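Local coordinates for glucose-6-phosphate isomerase like protein (Thermus thermophilus, PDB 1WIW) that probably isomerises sugar phosphates such as glucose 6-phosphate and mannose 6-phosphate, at residues R124-V127 with L128-V131; A153-L156 with A157-L161. All coordinates share one frame; numbering follows the deposited sequence.

Contact 1 (R124-V127 with L128-V131); sequences REEV and LRSV
V127 O is gripped by two donors. One is the hydroxyl of S130: OG gives its proton to V127 O at 2.6 Å. It arrives in the plane of the carbonyl and on a lone pair, with a C=O...OG angle of 134°. The other is the backbone amide of V131, whose N lies 3.1 Å from V127 O. The hydroxyl can fold back this way because S130 OG sits between its own N and carbonyl carbon (chi1 71°). S130 OG also accepts from N250 ND2, so the bond to V127 is coupled to the residue just before helix 251-272. The methyl CG2 of V131 rests 3.6 Å from V127 O. Three more backbone bonds run from residue i+4 to residue i; the first joins L128 N to R124 O at 3.1 Å. On the outer side E126 and R129 lie alongside each other and point the same way. Their carboxylate and guanidinium planes are 20° apart. OE1 of E126 meets CD of R129 at 4.0 Å, but the charged atoms do not touch. R129 instead forms a salt bridge with E133, one turn on. L128 turns to R116 and L120 of helix 110-121, while V127 and V131 pack on L252. R124 is the N-cap residue, and E125-V131 make the first two turns of an amphipathic helix.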
ATOM      1  N   ARG B 124     -18.333  -4.209  21.202  1.00 24.09           N
ATOM      2  CA  ARG B 124     -18.997  -4.222  19.906  1.00 22.88           C
ATOM      3  C   ARG B 124     -19.451  -5.614  19.473  1.00 21.68           C
ATOM      4  O   ARG B 124     -19.194  -6.041  18.345  1.00 21.67           O
ATOM      5  CB  ARG B 124     -18.085  -3.608  18.843  1.00 24.46           C
ATOM      6  CG  ARG B 124     -17.907  -2.109  19.003  1.00 24.56           C
ATOM      7  CD  ARG B 124     -17.636  -1.455  17.661  1.00 26.64           C
ATOM      8  NE  ARG B 124     -16.216  -1.334  17.373  1.00 24.83           N
ATOM      9  CZ  ARG B 124     -15.727  -0.963  16.194  1.00 23.68           C
ATOM     10  NH1 ARG B 124     -14.419  -0.870  16.020  1.00 24.13           N
ATOM     11  NH2 ARG B 124     -16.545  -0.699  15.186  1.00 20.27           N
ATOM     12  N   GLU B 125     -20.146  -6.307  20.368  1.00 19.61           N
ATOM     13  CA  GLU B 125     -20.637  -7.652  20.083  1.00 19.25           C
ATOM     14  C   GLU B 125     -21.591  -7.689  18.891  1.00 17.44           C
ATOM     15  O   GLU B 125     -21.570  -8.635  18.106  1.00 14.92           O
ATOM     16  CB  GLU B 125     -21.356  -8.237  21.306  1.00 22.72           C
ATOM     17  CG  GLU B 125     -20.502  -8.351  22.562  1.00 30.81           C
ATOM     18  CD  GLU B 125     -20.277  -7.012  23.260  1.00 33.69           C
ATOM     19  OE1 GLU B 125     -19.507  -6.981  24.242  1.00 37.75           O
ATOM     20  OE2 GLU B 125     -20.870  -5.996  22.837  1.00 37.54           O
ATOM     21  N   GLU B 126     -22.428  -6.664  18.761  1.00 16.31           N
ATOM     22  CA  GLU B 126     -23.387  -6.617  17.663  1.00 16.27           C
ATOM     23  C   GLU B 126     -22.703  -6.439  16.319  1.00 14.72           C
ATOM     24  O   GLU B 126     -23.127  -7.020  15.326  1.00 13.71           O
ATOM     25  CB  GLU B 126     -24.413  -5.506  17.882  1.00 20.07           C
ATOM     26  CG  GLU B 126     -25.393  -5.799  19.008  1.00 25.78           C
ATOM     27  CD  GLU B 126     -25.919  -7.225  18.974  1.00 29.31           C
ATOM     28  OE1 GLU B 126     -26.406  -7.669  17.910  1.00 32.60           O
ATOM     29  OE2 GLU B 126     -25.847  -7.906  20.016  1.00 33.88           O
ATOM     30  N   VAL B 127     -21.649  -5.633  16.282  1.00 14.82           N
ATOM     31  CA  VAL B 127     -20.916  -5.435  15.042  1.00 15.45           C
ATOM     32  C   VAL B 127     -20.323  -6.784  14.640  1.00 13.32           C
ATOM     33  O   VAL B 127     -20.387  -7.179  13.476  1.00 12.62           O
ATOM     34  CB  VAL B 127     -19.768  -4.425  15.216  1.00 18.33           C
ATOM     35  CG1 VAL B 127     -18.998  -4.289  13.914  1.00 19.98           C
ATOM     36  CG2 VAL B 127     -20.324  -3.080  15.636  1.00 20.81           C
ATOM     37  N   LEU B 128     -19.741  -7.480  15.614  1.00 13.38           N
ATOM     38  CA  LEU B 128     -19.150  -8.793  15.366  1.00 12.32           C
ATOM     39  C   LEU B 128     -20.207  -9.747  14.824  1.00 10.84           C
ATOM     40  O   LEU B 128     -19.939 -10.532  13.917  1.00 10.82           O
ATOM     41  CB  LEU B 128     -18.552  -9.368  16.655  1.00 10.92           C
ATOM     42  CG  LEU B 128     -18.048 -10.816  16.577  1.00 12.51           C
ATOM     43  CD1 LEU B 128     -16.901 -10.920  15.565  1.00 13.48           C
ATOM     44  CD2 LEU B 128     -17.586 -11.270  17.957  1.00 11.11           C
ATOM     45  N   ARG B 129     -21.413  -9.685  15.377  1.00 10.67           N
ATOM     46  CA  ARG B 129     -22.472 -10.559  14.897  1.00 12.73           C
ATOM     47  C   ARG B 129     -22.753 -10.332  13.411  1.00  9.76           C
ATOM     48  O   ARG B 129     -22.975 -11.288  12.676  1.00  7.39           O
ATOM     49  CB  ARG B 129     -23.764 -10.364  15.704  1.00 18.53           C
ATOM     50  CG  ARG B 129     -24.932 -11.183  15.153  1.00 25.29           C
ATOM     51  CD  ARG B 129     -26.151 -11.172  16.069  1.00 32.23           C
ATOM     52  NE  ARG B 129     -26.170 -12.323  16.969  1.00 38.46           N
ATOM     53  CZ  ARG B 129     -26.281 -13.590  16.568  1.00 41.23           C
ATOM     54  NH1 ARG B 129     -26.387 -13.876  15.275  1.00 42.57           N
ATOM     55  NH2 ARG B 129     -26.284 -14.573  17.461  1.00 39.72           N
ATOM     56  N   SER B 130     -22.729  -9.075  12.963  1.00  8.55           N
ATOM     57  CA  SER B 130     -22.991  -8.786  11.551  1.00  9.96           C
ATOM     58  C   SER B 130     -21.859  -9.341  10.672  1.00 10.42           C
ATOM     59  O   SER B 130     -22.090  -9.767   9.539  1.00  9.05           O
ATOM     60  CB  SER B 130     -23.146  -7.276  11.318  1.00  9.55           C
ATOM     61  OG  SER B 130     -21.909  -6.594  11.438  1.00 11.15           O
ATOM     62  N   VAL B 131     -20.639  -9.333  11.198  1.00 10.45           N
ATOM     63  CA  VAL B 131     -19.491  -9.867  10.463  1.00  9.09           C
ATOM     64  C   VAL B 131     -19.645 -11.386  10.325  1.00  8.48           C
ATOM     65  O   VAL B 131     -19.525 -11.940   9.236  1.00  6.58           O
ATOM     66  CB  VAL B 131     -18.173  -9.568  11.203  1.00  9.34           C
ATOM     67  CG1 VAL B 131     -17.038 -10.423  10.627  1.00  5.96           C
ATOM     68  CG2 VAL B 131     -17.837  -8.089  11.083  1.00  9.10           C
TER

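Contact 2 (A153-L156 with A157-L161); sequences AKFL and AYTLL
Backbone bonds between A153-L156 and A157-L161 follow the alpha-helical pattern, each from residue i+4 to residue i. The shortest are A157 N to A153 O and L160 N to L156 O, both 2.9 Å. T159 N to F155 O is weak, at 3.3 Å. The polar ends of K154 and Y158 bond to chain segments outside the helix. K154 is fully extended beyond CB; its NZ bonds to P144 O, V146 O and L4 O and makes a salt bridge to D5. Y158 OH binds L4 N and R2 O, so both side chains tie the helix to the N-terminal segment. Ring carbon CD2 of Y158 lies 3.2 Å from K154 O, which approaches the ring obliquely. Y158 CG stands anti to its carbonyl carbon (chi1 -83°), which swings the ring back over the preceding turn. This helix, 152-160, leads into strand 164-168 of the three-stranded parallel sheet in the C-terminal SIS domain, an alpha/beta fold. The apolar contact joins L156 and L160, whose side chains cross at a slant. CD1 of L156 meets CD1 of L160 at 3.9 Å, and CD2 of L160 is equally far from CG of L156. L160 also rests on A217 and V219 of strand 216-221. With an alanine here a gap would probably open towards that strand, and L156 would be likely to gain freedom to turn.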
ATOM      1  N   ALA B 153     -15.692 -18.203  -5.608  1.00  7.69           N
ATOM      2  CA  ALA B 153     -14.252 -18.287  -5.378  1.00  7.01           C
ATOM      3  C   ALA B 153     -13.594 -19.197  -6.406  1.00  6.78           C
ATOM      4  O   ALA B 153     -12.527 -18.875  -6.927  1.00  6.87           O
ATOM      5  CB  ALA B 153     -13.961 -18.795  -3.965  1.00  6.11           C
ATOM      6  N   LYS B 154     -14.220 -20.336  -6.696  1.00  5.74           N
ATOM      7  CA  LYS B 154     -13.669 -21.254  -7.691  1.00  6.64           C
ATOM      8  C   LYS B 154     -13.687 -20.565  -9.048  1.00  7.32           C
ATOM      9  O   LYS B 154     -12.716 -20.627  -9.795  1.00  9.00           O
ATOM     10  CB  LYS B 154     -14.486 -22.551  -7.781  1.00  5.51           C
ATOM     11  CG  LYS B 154     -14.323 -23.480  -6.591  1.00  5.01           C
ATOM     12  CD  LYS B 154     -14.995 -24.826  -6.827  1.00  8.10           C
ATOM     13  CE  LYS B 154     -14.888 -25.731  -5.601  1.00  5.50           C
ATOM     14  NZ  LYS B 154     -15.627 -27.016  -5.789  1.00  6.50           N
ATOM     15  N   PHE B 155     -14.803 -19.914  -9.364  1.00  9.69           N
ATOM     16  CA  PHE B 155     -14.937 -19.223 -10.637  1.00  9.58           C
ATOM     17  C   PHE B 155     -13.872 -18.139 -10.785  1.00  9.63           C
ATOM     18  O   PHE B 155     -13.222 -18.053 -11.822  1.00 10.69           O
ATOM     19  CB  PHE B 155     -16.325 -18.595 -10.772  1.00 10.88           C
ATOM     20  CG  PHE B 155     -16.623 -18.084 -12.159  1.00 13.86           C
ATOM     21  CD1 PHE B 155     -17.093 -18.948 -13.146  1.00 16.43           C
ATOM     22  CD2 PHE B 155     -16.388 -16.752 -12.490  1.00 14.36           C
ATOM     23  CE1 PHE B 155     -17.322 -18.492 -14.448  1.00 17.86           C
ATOM     24  CE2 PHE B 155     -16.612 -16.285 -13.788  1.00 16.33           C
ATOM     25  CZ  PHE B 155     -17.080 -17.158 -14.768  1.00 18.13           C
ATOM     26  N   LEU B 156     -13.691 -17.318  -9.749  1.00  7.84           N
ATOM     27  CA  LEU B 156     -12.701 -16.237  -9.798  1.00  8.19           C
ATOM     28  C   LEU B 156     -11.273 -16.779  -9.888  1.00  8.73           C
ATOM     29  O   LEU B 156     -10.422 -16.196 -10.558  1.00  9.19           O
ATOM     30  CB  LEU B 156     -12.828 -15.327  -8.569  1.00  6.66           C
ATOM     31  CG  LEU B 156     -11.879 -14.117  -8.520  1.00 11.20           C
ATOM     32  CD1 LEU B 156     -12.036 -13.290  -9.798  1.00 10.14           C
ATOM     33  CD2 LEU B 156     -12.177 -13.255  -7.286  1.00  7.75           C
ATOM     34  N   ALA B 157     -11.016 -17.895  -9.214  1.00  7.49           N
ATOM     35  CA  ALA B 157      -9.690 -18.497  -9.230  1.00  8.55           C
ATOM     36  C   ALA B 157      -9.298 -18.816 -10.670  1.00  7.55           C
ATOM     37  O   ALA B 157      -8.173 -18.552 -11.092  1.00  8.79           O
ATOM     38  CB  ALA B 157      -9.674 -19.766  -8.364  1.00  7.51           C
ATOM     39  N   TYR B 158     -10.234 -19.377 -11.426  1.00 10.75           N
ATOM     40  CA  TYR B 158      -9.970 -19.704 -12.822  1.00 10.70           C
ATOM     41  C   TYR B 158      -9.651 -18.443 -13.623  1.00 10.79           C
ATOM     42  O   TYR B 158      -8.798 -18.460 -14.507  1.00 12.17           O
ATOM     43  CB  TYR B 158     -11.170 -20.434 -13.433  1.00 12.31           C
ATOM     44  CG  TYR B 158     -11.187 -21.916 -13.128  1.00 11.38           C
ATOM     45  CD1 TYR B 158     -10.182 -22.756 -13.616  1.00 13.73           C
ATOM     46  CD2 TYR B 158     -12.186 -22.476 -12.341  1.00 10.83           C
ATOM     47  CE1 TYR B 158     -10.172 -24.119 -13.323  1.00 12.40           C
ATOM     48  CE2 TYR B 158     -12.189 -23.839 -12.041  1.00 10.83           C
ATOM     49  CZ  TYR B 158     -11.176 -24.653 -12.536  1.00 11.87           C
ATOM     50  OH  TYR B 158     -11.159 -25.993 -12.234  1.00 15.34           O
ATOM     51  N   THR B 159     -10.333 -17.348 -13.306  1.00 10.84           N
ATOM     52  CA  THR B 159     -10.102 -16.074 -13.994  1.00 12.00           C
ATOM     53  C   THR B 159      -8.718 -15.496 -13.674  1.00 12.53           C
ATOM     54  O   THR B 159      -8.096 -14.828 -14.511  1.00 11.50           O
ATOM     55  CB  THR B 159     -11.160 -15.026 -13.589  1.00 13.26           C
ATOM     56  OG1 THR B 159     -12.466 -15.497 -13.946  1.00 14.98           O
ATOM     57  CG2 THR B 159     -10.887 -13.693 -14.285  1.00 15.13           C
ATOM     58  N   LEU B 160      -8.244 -15.744 -12.455  1.00 10.93           N
ATOM     59  CA  LEU B 160      -6.947 -15.240 -12.021  1.00  9.92           C
ATOM     60  C   LEU B 160      -5.786 -16.161 -12.410  1.00  9.24           C
ATOM     61  O   LEU B 160      -4.621 -15.767 -12.335  1.00  9.80           O
ATOM     62  CB  LEU B 160      -6.969 -15.018 -10.500  1.00 12.25           C
ATOM     63  CG  LEU B 160      -7.363 -13.634  -9.957  1.00 16.21           C
ATOM     64  CD1 LEU B 160      -8.320 -12.927 -10.885  1.00 15.36           C
ATOM     65  CD2 LEU B 160      -7.956 -13.788  -8.565  1.00 14.95           C
ATOM     66  N   LEU B 161      -6.107 -17.379 -12.840  1.00 10.04           N
ATOM     67  CA  LEU B 161      -5.083 -18.341 -13.231  1.00 11.90           C
ATOM     68  C   LEU B 161      -4.184 -17.773 -14.328  1.00 11.82           C
ATOM     69  O   LEU B 161      -4.660 -17.362 -15.385  1.00 10.77           O
ATOM     70  CB  LEU B 161      -5.736 -19.644 -13.710  1.00 13.39           C
ATOM     71  CG  LEU B 161      -4.811 -20.744 -14.247  1.00 17.03           C
ATOM     72  CD1 LEU B 161      -3.815 -21.169 -13.188  1.00 14.11           C
ATOM     73  CD2 LEU B 161      -5.649 -21.933 -14.699  1.00 18.11           C
TER

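Neither contact closes a long loop; each is a local set of bonds within one helix. From the N terminus, the chain first builds the four-stranded parallel sheet and helix 110-121. Contact 1 follows at the start of helix 125-139. Contact 2 comes later, in helix 152-160, just before the three-stranded sheet. The two are in series and neither nest nor cross. Their centres are 30 Å apart and their nearest atoms about 16 Å. Both helices pack on the long helix 251-272: contact 1 near its start at L252 and M256, contact 2 further along at T265 and Y268. That helix therefore bridges the two regions.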